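Local coordinates for protein acyl-coenzyme A oxidase acox-1.1 (Caenorhabditis elegans, PDB 5K3H) that catalyses the FAD-dependent first step of peroxisomal beta-oxidation, desaturating acyl-CoA thioesters to (2E)-enoyl-CoA while passing electrons to oxygen to give hydrogen peroxide, at residues G358-K363 with V544-R549; F345-R350 with T398-E403. All blocks are in the same frame, centred on the assembly; numbering follows the deposited sequence.

Contact 1: residues G358-K363 with V544-R549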
loop_
_atom_site.group_PDB
_atom_site.type_symbol
_atom_site.label_atom_id
_atom_site.label_comp_id
_atom_site.label_asym_id
_atom_site.label_seq_id
_atom_site.Cartn_x
_atom_site.Cartn_y
_atom_site.Cartn_z
ATOM N N GLY B 358 8.742 -11.340 18.866
ATOM C CA GLY B 358 8.735 -12.709 18.404
ATOM C C GLY B 358 9.595 -13.613 19.267
ATOM O O GLY B 358 9.220 -14.756 19.554
ATOM N N ALA B 359 10.779 -13.139 19.663
ATOM C CA ALA B 359 11.610 -13.971 20.526
ATOM C C ALA B 359 10.902 -14.278 21.846
ATOM O O ALA B 359 10.947 -15.416 22.332
ATOM C CB ALA B 359 12.958 -13.293 20.787
ATOM N N GLU B 360 10.191 -13.306 22.414
ATOM C CA GLU B 360 9.534 -13.574 23.689
ATOM C C GLU B 360 8.326 -14.497 23.548
ATOM O O GLU B 360 8.092 -15.348 24.416
ATOM C CB GLU B 360 9.116 -12.277 24.362
ATOM C CG GLU B 360 10.007 -11.948 25.505
ATOM C CD GLU B 360 9.324 -11.054 26.449
ATOM O OE1 GLU B 360 8.103 -11.229 26.600
ATOM O OE2 GLU B 360 9.987 -10.148 26.988
ATOM N N THR B 361 7.530 -14.352 22.485
ATOM C CA THR B 361 6.376 -15.238 22.356
ATOM C C THR B 361 6.822 -16.694 22.268
ATOM O O THR B 361 6.237 -17.569 22.919
ATOM C CB THR B 361 5.522 -14.858 21.141
ATOM O OG1 THR B 361 6.193 -13.864 20.364
ATOM C CG2 THR B 361 4.186 -14.287 21.590
ATOM N N VAL B 362 7.904 -16.964 21.529
ATOM C CA VAL B 362 8.465 -18.312 21.499
ATOM C C VAL B 362 8.918 -18.710 22.894
ATOM O O VAL B 362 8.698 -19.843 23.343
ATOM C CB VAL B 362 9.632 -18.385 20.496
ATOM C CG1 VAL B 362 10.338 -19.715 20.612
ATOM C CG2 VAL B 362 9.150 -18.152 19.084
ATOM N N LYS B 363 9.536 -17.777 23.611
ATOM C CA LYS B 363 9.947 -18.065 24.977
ATOM C C LYS B 363 8.735 -18.323 25.858
ATOM O O LYS B 363 8.748 -19.235 26.689
ATOM C CB LYS B 363 10.795 -16.912 25.523
ATOM C CG LYS B 363 11.762 -17.290 26.637
ATOM C CD LYS B 363 12.685 -18.465 26.237
ATOM C CE LYS B 363 13.656 -18.105 25.098
ATOM N NZ LYS B 363 14.674 -19.171 24.855
ATOM N N VAL B 544 6.126 -3.008 23.345
ATOM C CA VAL B 544 7.008 -2.094 24.074
ATOM C C VAL B 544 7.686 -2.803 25.246
ATOM O O VAL B 544 8.881 -2.611 25.495
ATOM C CB VAL B 544 6.228 -0.855 24.555
ATOM C CG1 VAL B 544 7.114 -0.013 25.466
ATOM C CG2 VAL B 544 5.683 -0.059 23.381
ATOM N N GLU B 545 6.924 -3.579 26.025
ATOM C CA GLU B 545 7.515 -4.224 27.202
ATOM C C GLU B 545 8.560 -5.268 26.809
ATOM O O GLU B 545 9.578 -5.423 27.499
ATOM C CB GLU B 545 6.432 -4.869 28.071
ATOM C CG GLU B 545 5.500 -3.885 28.756
ATOM C CD GLU B 545 4.689 -4.516 29.882
ATOM O OE1 GLU B 545 5.269 -4.873 30.931
ATOM O OE2 GLU B 545 3.460 -4.649 29.732
ATOM N N ALA B 546 8.321 -6.021 25.725
ATOM C CA ALA B 546 9.325 -6.988 25.290
ATOM C C ALA B 546 10.589 -6.289 24.796
ATOM O O ALA B 546 11.709 -6.720 25.096
ATOM C CB ALA B 546 8.746 -7.886 24.201
ATOM N N PHE B 547 10.429 -5.169 24.094
ATOM C CA PHE B 547 11.584 -4.387 23.673
ATOM C C PHE B 547 12.365 -3.888 24.885
ATOM O O PHE B 547 13.598 -4.005 24.932
ATOM C CB PHE B 547 11.112 -3.231 22.787
ATOM C CG PHE B 547 12.197 -2.594 21.961
ATOM C CD1 PHE B 547 13.530 -2.963 22.105
ATOM C CD2 PHE B 547 11.891 -1.551 21.101
ATOM C CE1 PHE B 547 14.526 -2.347 21.355
ATOM C CE2 PHE B 547 12.890 -0.928 20.353
ATOM C CZ PHE B 547 14.198 -1.319 20.481
ATOM N N ALA B 548 11.667 -3.296 25.865
ATOM C CA ALA B 548 12.346 -2.812 27.067
ATOM C C ALA B 548 13.012 -3.953 27.831
ATOM O O ALA B 548 14.144 -3.815 28.312
ATOM C CB ALA B 548 11.353 -2.078 27.970
ATOM N N ARG B 549 12.333 -5.096 27.931
ATOM C CA ARG B 549 12.901 -6.260 28.600
ATOM C C ARG B 549 14.225 -6.659 27.967
ATOM O O ARG B 549 15.228 -6.838 28.663
ATOM C CB ARG B 549 11.907 -7.413 28.528
ATOM C CG ARG B 549 11.572 -8.118 29.820
ATOM C CD ARG B 549 10.373 -9.047 29.604
ATOM N NE ARG B 549 9.150 -8.515 30.194
ATOM C CZ ARG B 549 8.027 -8.254 29.534
ATOM N NH1 ARG B 549 7.936 -8.476 28.231
ATOM N NH2 ARG B 549 6.982 -7.772 30.194
HETATM O O HOH W 1 12.449 -9.309 25.164
#
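Glu-360, reaching out from helix 338-367, supplies most of this contact, resting on both Arg-549 and Ala-546 of helix 520-553. With the arginine it forms a salt bridge: Glu-360 OE2 accepts a hydrogen bond from Arg-549 NH1 at 2.9 Å, close to straight at 160°, and approaches the rim of the guanidinium almost within its plane. OE2 is crowded by a neighbouring atom of the model, so the exact bond length is doubtful. The two side chains cross at about a right angle, with the carboxylate and guanidinium planes 49° apart. Beyond CG the glutamate runs extended (chi2 -157°), which carries its carboxylate across to the other helix.

The charge pairing continues along helix 520-553. Arg-549 NH2 lies 3.4 Å from Glu-545 OE1, one helical turn earlier, so the arginine serves two carboxylates with different nitrogens. Glu-545 in turn has a weak hydrogen bond to Gln-496.

A water adds a second polar link: it donates to Glu-360 OE2 at 3.2 Å and to the backbone oxygen Ala-546 O at 2.7 Å.

Beside these polar links, van der Waals contact is slight: Ala-546 CB lies 3.8 Å from Glu-360 OE2, and the small methyl suits this position because it leaves room for the acid to pass towards the arginine. On the far side of helix 520-553, Val-544 and Phe-547 pack on helix 557-577.

With only 124 Å² buried, charge and water chiefly join a helix of the C-alpha1 domain to one of the C-terminal oxidase domain. Long, flexible acid and base side chains suit such a partly buried helix interface. Lying between Glu-360 and Glu-545, the arginine probably offsets the repulsion between the two acids and favours their ionised forms.

Contact 2: residues F345-R350 with T398-E403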
loop_
_atom_site.group_PDB
_atom_site.type_symbol
_atom_site.label_atom_id
_atom_site.label_comp_id
_atom_site.label_asym_id
_atom_site.label_seq_id
_atom_site.Cartn_x
_atom_site.Cartn_y
_atom_site.Cartn_z
ATOM N N PHE B 345 13.141 6.330 10.696
ATOM C CA PHE B 345 13.776 5.835 11.919
ATOM C C PHE B 345 12.771 5.217 12.889
ATOM O O PHE B 345 13.116 4.243 13.569
ATOM C CB PHE B 345 14.570 6.926 12.641
ATOM C CG PHE B 345 15.706 7.511 11.836
ATOM C CD1 PHE B 345 16.143 6.907 10.663
ATOM C CD2 PHE B 345 16.281 8.729 12.217
ATOM C CE1 PHE B 345 17.157 7.480 9.912
ATOM C CE2 PHE B 345 17.281 9.297 11.483
ATOM C CZ PHE B 345 17.727 8.677 10.326
ATOM N N PRO B 346 11.545 5.733 13.026
ATOM C CA PRO B 346 10.603 5.053 13.914
ATOM C C PRO B 346 10.287 3.634 13.479
ATOM O O PRO B 346 9.870 2.828 14.316
ATOM C CB PRO B 346 9.363 5.963 13.877
ATOM C CG PRO B 346 9.881 7.320 13.537
ATOM C CD PRO B 346 10.982 7.021 12.550
ATOM N N PHE B 347 10.452 3.310 12.201
ATOM C CA PHE B 347 10.190 1.974 11.689
ATOM C C PHE B 347 11.407 1.074 11.781
ATOM O O PHE B 347 11.258 -0.155 11.799
ATOM C CB PHE B 347 9.699 2.074 10.251
ATOM C CG PHE B 347 8.439 2.879 10.133
ATOM C CD1 PHE B 347 7.225 2.357 10.545
ATOM C CD2 PHE B 347 8.476 4.194 9.678
ATOM C CE1 PHE B 347 6.080 3.116 10.472
ATOM C CE2 PHE B 347 7.312 4.961 9.600
ATOM C CZ PHE B 347 6.125 4.420 9.995
ATOM N N ILE B 348 12.604 1.649 11.863
ATOM C CA ILE B 348 13.736 0.837 12.284
ATOM C C ILE B 348 13.474 0.313 13.683
ATOM O O ILE B 348 13.620 -0.888 13.952
ATOM C CB ILE B 348 15.047 1.640 12.224
ATOM C CG1 ILE B 348 15.231 2.226 10.817
ATOM C CG2 ILE B 348 16.207 0.724 12.655
ATOM C CD1 ILE B 348 16.471 3.133 10.625
ATOM N N ALA B 349 12.988 1.194 14.564
ATOM C CA ALA B 349 12.653 0.805 15.931
ATOM C C ALA B 349 11.636 -0.318 15.943
ATOM O O ALA B 349 11.821 -1.309 16.649
ATOM C CB ALA B 349 12.119 2.016 16.712
ATOM N N ARG B 350 10.566 -0.191 15.150
ATOM C CA ARG B 350 9.538 -1.235 15.089
ATOM C C ARG B 350 10.107 -2.564 14.604
ATOM O O ARG B 350 9.622 -3.623 15.016
ATOM C CB ARG B 350 8.376 -0.826 14.172
ATOM C CG ARG B 350 7.479 0.236 14.701
ATOM C CD ARG B 350 6.307 0.577 13.755
ATOM N NE ARG B 350 5.419 1.506 14.444
ATOM C CZ ARG B 350 4.281 2.021 13.975
ATOM N NH1 ARG B 350 3.827 1.719 12.758
ATOM N NH2 ARG B 350 3.601 2.866 14.750
ATOM N N THR B 398 3.825 -3.324 9.958
ATOM C CA THR B 398 4.864 -3.618 8.973
ATOM C C THR B 398 4.508 -3.004 7.626
ATOM O O THR B 398 5.341 -2.342 7.003
ATOM C CB THR B 398 5.062 -5.129 8.818
ATOM O OG1 THR B 398 5.540 -5.678 10.046
ATOM C CG2 THR B 398 6.082 -5.409 7.757
ATOM N N GLY B 399 3.256 -3.190 7.180
ATOM C CA GLY B 399 2.800 -2.602 5.919
ATOM C C GLY B 399 2.862 -1.083 5.895
ATOM O O GLY B 399 3.274 -0.483 4.896
ATOM N N GLU B 400 2.449 -0.440 6.991
ATOM C CA GLU B 400 2.596 1.013 7.120
ATOM C C GLU B 400 4.050 1.449 6.932
ATOM O O GLU B 400 4.338 2.380 6.170
ATOM C CB GLU B 400 2.067 1.444 8.488
ATOM C CG GLU B 400 2.346 2.895 8.879
ATOM C CD GLU B 400 2.012 3.222 10.364
ATOM O OE1 GLU B 400 1.316 2.405 11.061
ATOM O OE2 GLU B 400 2.463 4.315 10.830
ATOM N N GLY B 401 4.993 0.760 7.583
ATOM C CA GLY B 401 6.388 1.172 7.487
ATOM C C GLY B 401 7.010 0.922 6.126
ATOM O O GLY B 401 7.720 1.778 5.597
ATOM N N ILE B 402 6.703 -0.219 5.511
ATOM C CA ILE B 402 7.223 -0.509 4.177
ATOM C C ILE B 402 6.730 0.539 3.186
ATOM O O ILE B 402 7.466 0.958 2.284
ATOM C CB ILE B 402 6.808 -1.927 3.735
ATOM C CG1 ILE B 402 7.420 -3.001 4.627
ATOM C CG2 ILE B 402 7.249 -2.177 2.296
ATOM C CD1 ILE B 402 6.838 -4.330 4.396
ATOM N N GLU B 403 5.480 0.992 3.347
ATOM C CA GLU B 403 4.951 2.037 2.472
ATOM C C GLU B 403 5.646 3.376 2.708
ATOM O O GLU B 403 6.021 4.058 1.745
ATOM C CB GLU B 403 3.444 2.181 2.681
ATOM C CG GLU B 403 2.719 2.960 1.597
ATOM C CD GLU B 403 2.770 2.289 0.224
ATOM O OE1 GLU B 403 2.710 1.033 0.159
ATOM O OE2 GLU B 403 2.883 3.020 -0.800
#
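Glu-400 meets both Arg-350 and Phe-347 of helix 338-367. With CG anti to the backbone N (chi1 171°) and the chain extended beyond it, the acid reaches across, and its OE1 accepts a hydrogen bond from Arg-350 NH1 at 3.1 Å within a salt bridge. The donor approaches from above the carboxylate plane, whereas OE1 lies in the guanidinium plane, the two planes being nearly perpendicular, 87° apart. Glu-400 OE2 sits at the ring edge of Phe-347, 3.8 Å from CZ. Shortening the side chain to an alanine is likely to cost Arg-350 NH1 this carboxylate and to bare the Phe-347 ring edge.

Gly-401 follows, its CA 3.7 Å from the Phe-347 ring centroid in a CH-pi contact over one face. Glycine suits the place because a CB would clash with Phe-347 CD1.

The side chains of Phe-347 and Glu-400 lie about 4 Å from those of Gln-404 and His-396 respectively, so this pair borders ATP sites shared between the subunits. The segments run roughly antiparallel, at 144°. Helix 557-577 supplies Glu-574 as salt-bridge partner for Arg-350 NE, Leu-310 of helix 300-319 packs on Phe-347, and Ile-402 packs on Ile-420, Tyr-424 and Ala-427 of helix 420-428.

Helix 338-367 is common to both contacts: contact 2 uses an earlier part of it and contact 1 a later part, and their centres lie 18 Å apart. Along the chain the order is 345-350, 358-363, 398-403, 544-549, so the two pairings interleave. Contact 2 joins helices 338-367 and 382-408 within the C-alpha1 domain, beside the ATP sites, whereas contact 1 ties the same helix to 520-553 in the C-terminal oxidase domain, away from the nucleotide and substrate sites. The segments also touch, Phe-547 CE2 lying 3.9 Å from Ala-349 O. Helix 338-367 thus links these two helical regions of the oxidase.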